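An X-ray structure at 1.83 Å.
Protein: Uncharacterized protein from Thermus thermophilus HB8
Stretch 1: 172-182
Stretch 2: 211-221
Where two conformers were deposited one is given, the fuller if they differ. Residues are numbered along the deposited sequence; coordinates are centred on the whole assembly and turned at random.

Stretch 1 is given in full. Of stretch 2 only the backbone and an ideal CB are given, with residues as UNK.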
# COMPACT_ATOMS: atom_id res chain seq x y z
N ARG A 172 9.46 -0.59 -25.40
CA ARG A 172 10.43 -1.46 -24.80
C ARG A 172 11.50 -0.61 -24.16
O ARG A 172 11.87 0.43 -24.68
CB ARG A 172 11.01 -2.36 -25.88
CG ARG A 172 11.90 -3.43 -25.35
CD ARG A 172 12.32 -4.37 -26.47
NE ARG A 172 13.33 -3.76 -27.32
CZ ARG A 172 14.64 -3.76 -27.06
NH1 ARG A 172 15.12 -4.34 -25.96
NH2 ARG A 172 15.47 -3.17 -27.90
N LEU A 173 11.98 -1.04 -23.01
CA LEU A 173 13.05 -0.37 -22.31
C LEU A 173 14.28 -1.26 -22.43
O LEU A 173 14.39 -2.28 -21.72
CB LEU A 173 12.70 -0.15 -20.84
CG LEU A 173 11.78 1.03 -20.51
CD1 LEU A 173 10.51 1.04 -21.32
CD2 LEU A 173 11.45 0.97 -19.02
N PRO A 174 15.22 -0.89 -23.31
CA PRO A 174 16.34 -1.82 -23.52
C PRO A 174 17.11 -2.13 -22.24
O PRO A 174 17.62 -3.23 -22.11
CB PRO A 174 17.21 -1.09 -24.55
CG PRO A 174 16.19 -0.32 -25.36
CD PRO A 174 15.25 0.21 -24.29
N GLY A 175 17.15 -1.20 -21.30
CA GLY A 175 17.76 -1.42 -19.99
C GLY A 175 16.94 -2.22 -18.97
O GLY A 175 17.38 -2.38 -17.84
N ARG A 176 15.75 -2.69 -19.34
CA ARG A 176 14.88 -3.42 -18.41
C ARG A 176 14.32 -4.62 -19.09
O ARG A 176 13.24 -4.56 -19.68
CB ARG A 176 13.71 -2.57 -17.92
CG ARG A 176 14.10 -1.29 -17.20
CD ARG A 176 13.90 -1.40 -15.72
NE ARG A 176 14.88 -0.61 -15.01
CZ ARG A 176 15.13 -0.73 -13.72
NH1 ARG A 176 14.46 -1.61 -12.97
NH2 ARG A 176 16.07 0.04 -13.17
N GLU A 177 15.03 -5.73 -18.97
CA GLU A 177 14.63 -6.99 -19.57
C GLU A 177 13.31 -7.46 -18.95
O GLU A 177 13.06 -7.21 -17.79
CB GLU A 177 15.76 -8.00 -19.26
CG GLU A 177 15.62 -9.39 -19.85
CD GLU A 177 16.73 -10.31 -19.37
OE1 GLU A 177 17.63 -9.85 -18.63
OE2 GLU A 177 16.70 -11.51 -19.74
N GLY A 178 12.47 -8.12 -19.73
CA GLY A 178 11.35 -8.90 -19.16
C GLY A 178 9.99 -8.24 -19.15
O GLY A 178 9.00 -8.86 -18.78
N GLY A 179 9.92 -6.98 -19.56
CA GLY A 179 8.67 -6.27 -19.58
C GLY A 179 8.52 -5.33 -20.74
O GLY A 179 9.51 -4.96 -21.41
N VAL A 180 7.28 -4.96 -21.01
CA VAL A 180 6.94 -3.92 -21.98
C VAL A 180 6.10 -2.88 -21.25
O VAL A 180 5.18 -3.26 -20.54
CB VAL A 180 6.11 -4.49 -23.14
CG1 VAL A 180 5.86 -3.44 -24.21
CG2 VAL A 180 6.79 -5.71 -23.75
N PHE A 181 6.40 -1.59 -21.47
CA PHE A 181 5.65 -0.51 -20.83
C PHE A 181 4.52 -0.13 -21.77
O PHE A 181 4.77 0.35 -22.89
CB PHE A 181 6.59 0.68 -20.63
CG PHE A 181 5.95 1.82 -19.88
CD1 PHE A 181 5.77 1.72 -18.51
CD2 PHE A 181 5.57 2.98 -20.54
CE1 PHE A 181 5.19 2.75 -17.79
CE2 PHE A 181 5.00 4.03 -19.82
CZ PHE A 181 4.80 3.91 -18.46
N VAL A 182 3.28 -0.37 -21.35
CA VAL A 182 2.13 -0.16 -22.21
C VAL A 182 1.29 0.99 -21.63
O VAL A 182 1.01 1.04 -20.43
CB VAL A 182 1.28 -1.46 -22.34
CG1 VAL A 182 0.12 -1.30 -23.30
CG2 VAL A 182 2.16 -2.64 -22.80
N UNK A 211 9.80 -9.18 -7.83
CA UNK A 211 10.60 -8.12 -8.40
C UNK A 211 9.84 -7.36 -9.51
O UNK A 211 10.02 -6.15 -9.67
CB UNK A 211 11.90 -8.70 -8.95
N UNK A 212 9.00 -8.07 -10.26
CA UNK A 212 8.25 -7.49 -11.36
C UNK A 212 7.21 -6.48 -10.83
O UNK A 212 6.99 -5.45 -11.43
CB UNK A 212 7.57 -8.59 -12.17
N UNK A 213 6.58 -6.82 -9.72
CA UNK A 213 5.66 -5.93 -9.09
C UNK A 213 6.34 -4.64 -8.59
O UNK A 213 5.88 -3.53 -8.85
CB UNK A 213 4.97 -6.66 -7.93
N UNK A 214 7.47 -4.77 -7.92
CA UNK A 214 8.23 -3.58 -7.49
C UNK A 214 8.69 -2.75 -8.68
O UNK A 214 8.65 -1.50 -8.65
CB UNK A 214 9.44 -3.99 -6.65
N UNK A 215 9.08 -3.42 -9.74
CA UNK A 215 9.54 -2.76 -10.95
C UNK A 215 8.43 -1.93 -11.61
O UNK A 215 8.66 -0.81 -12.08
CB UNK A 215 10.07 -3.80 -11.94
N UNK A 216 7.23 -2.50 -11.66
CA UNK A 216 6.05 -1.82 -12.21
C UNK A 216 5.80 -0.54 -11.43
O UNK A 216 5.50 0.51 -12.01
CB UNK A 216 4.82 -2.73 -12.16
N UNK A 217 5.93 -0.62 -10.12
CA UNK A 217 5.62 0.55 -9.26
C UNK A 217 6.67 1.64 -9.41
O UNK A 217 6.34 2.83 -9.44
CB UNK A 217 5.53 0.13 -7.79
N UNK A 218 7.93 1.25 -9.54
CA UNK A 218 8.99 2.24 -9.81
C UNK A 218 8.84 2.95 -11.15
O UNK A 218 8.95 4.17 -11.22
CB UNK A 218 10.36 1.56 -9.76
N UNK A 219 8.63 2.18 -12.23
CA UNK A 219 8.47 2.72 -13.56
C UNK A 219 7.22 3.57 -13.75
O UNK A 219 7.30 4.64 -14.36
CB UNK A 219 8.46 1.57 -14.57
N UNK A 220 6.08 3.06 -13.29
CA UNK A 220 4.80 3.63 -13.63
C UNK A 220 3.97 4.14 -12.48
O UNK A 220 2.84 4.56 -12.68
CB UNK A 220 3.98 2.58 -14.39
N UNK A 221 4.52 4.05 -11.28
CA UNK A 221 3.85 4.53 -10.08
C UNK A 221 2.79 3.64 -9.48
O UNK A 221 2.61 2.47 -9.84
CB UNK A 221 3.21 5.88 -10.39

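Positions 211-220 form a helix. The helix and the strand of stretch 1 run at 36° to each other; since residues three or four apart fall on the same flank of a helix, the contacts come from 212, 215 and 218-220. At 211 nothing of stretch 1 lies within 5.5 Å of the ideal CB; any helix-compatible residue would suit, and the deposited one is alanine.

At 212 CA-to-CB points sideways, but G178 and G179 leave open space beside the strand. A long apolar side chain, such as leucine, methionine or an aromatic, could swing into it. The residue is phenylalanine, F212, with chi1 t. Its CE1 lies 4.2 Å from G179 CA, which sits at the ring edge, and 3.7 Å from G178 O. A CB on G179 would lie only 3.4 Å from F212 CE1, so the bare glycine backbone makes room for the ring.

Positions 213 and 214 are out of reach, and stretch 1 does not constrain them; they are serine and glycine.

At 215 CA-to-CB points toward stretch 1, and the ideal CB is 5.0 Å from R176 NH1. The cationic R176 favours an acid, although glutamine would also be plausible. Glutamate is found. With chi1 and chi2 both t, E215 extends to a long salt bridge, 3.6 Å from its OE2 to R176 NH1. E177 O and the carboxylate are both acceptors, so two waters supply the protons between them: one donates to E177 O (2.8 Å) and E215 OE1 (2.7 Å), the other to E177 O (2.9 Å) and E215 OE2 (2.6 Å). The water bridges suit a carboxylate, which offers two acceptors.

Position 216 points sideways without contact and 217 is out of reach; they are alanine and lysine.

At 218 the CB is again sideways, and R176 makes a second positive charge seem unlikely; a neutral polar or acidic residue would be the natural guess. Arginine is deposited nevertheless. R218 NH1 lies 3.1 Å from R176 NH2, over one face of the R176 guanidinium. Both are donors, so this is no hydrogen bond; R218 NH1 finds its partner elsewhere in the structure.

At 219 CA-to-CB points toward stretch 1, and the ideal CB lies 4.7 Å from F181 CE1 and 5.4 Å from L173 CD2. This apolar setting suits leucine, isoleucine or methionine. It is leucine: L219 CD2 packs 3.8 Å from L173 CD2.

At 220 an ideal CB would stand 3.6 Å from F181 CE1, favouring a small residue. Glycine is present, and G220 CA meets the F181 ring edge, 4.3 Å from CE1.

Position 221 leaves the helix with positive phi, which favours glycine, the residue found.

Stretch 2 211-221: AFSGEAKRLGG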
# COMPACT_ATOMS: atom_id res chain seq x y z
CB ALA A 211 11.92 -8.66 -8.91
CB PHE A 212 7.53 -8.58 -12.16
CG PHE A 212 7.01 -8.12 -13.47
CD1 PHE A 212 7.88 -7.89 -14.52
CD2 PHE A 212 5.66 -7.86 -13.64
CE1 PHE A 212 7.42 -7.47 -15.74
CE2 PHE A 212 5.19 -7.42 -14.86
CZ PHE A 212 6.07 -7.21 -15.91
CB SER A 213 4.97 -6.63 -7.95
OG SER A 213 4.38 -5.64 -7.13
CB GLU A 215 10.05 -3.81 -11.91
CG GLU A 215 10.77 -3.31 -13.11
CD GLU A 215 11.34 -4.44 -13.94
OE1 GLU A 215 10.68 -5.52 -14.09
OE2 GLU A 215 12.42 -4.21 -14.50
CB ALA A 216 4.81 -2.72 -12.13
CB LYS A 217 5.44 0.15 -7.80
CG LYS A 217 4.22 -0.72 -7.47
CD LYS A 217 2.95 -0.45 -8.29
CE LYS A 217 1.79 -1.32 -7.80
NZ LYS A 217 0.58 -1.09 -8.62
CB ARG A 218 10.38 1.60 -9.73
CG ARG A 218 11.45 2.42 -10.43
CD ARG A 218 12.86 1.91 -10.15
NE ARG A 218 13.84 2.80 -10.79
CZ ARG A 218 14.15 2.78 -12.09
NH1 ARG A 218 13.61 1.88 -12.91
NH2 ARG A 218 15.06 3.64 -12.57
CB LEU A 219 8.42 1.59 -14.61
CG LEU A 219 9.77 0.89 -14.79
CD1 LEU A 219 9.65 -0.30 -15.70
CD2 LEU A 219 10.83 1.84 -15.33
O HOH W 1 10.85 -7.32 -16.10
O HOH W 2 14.17 -5.87 -15.49
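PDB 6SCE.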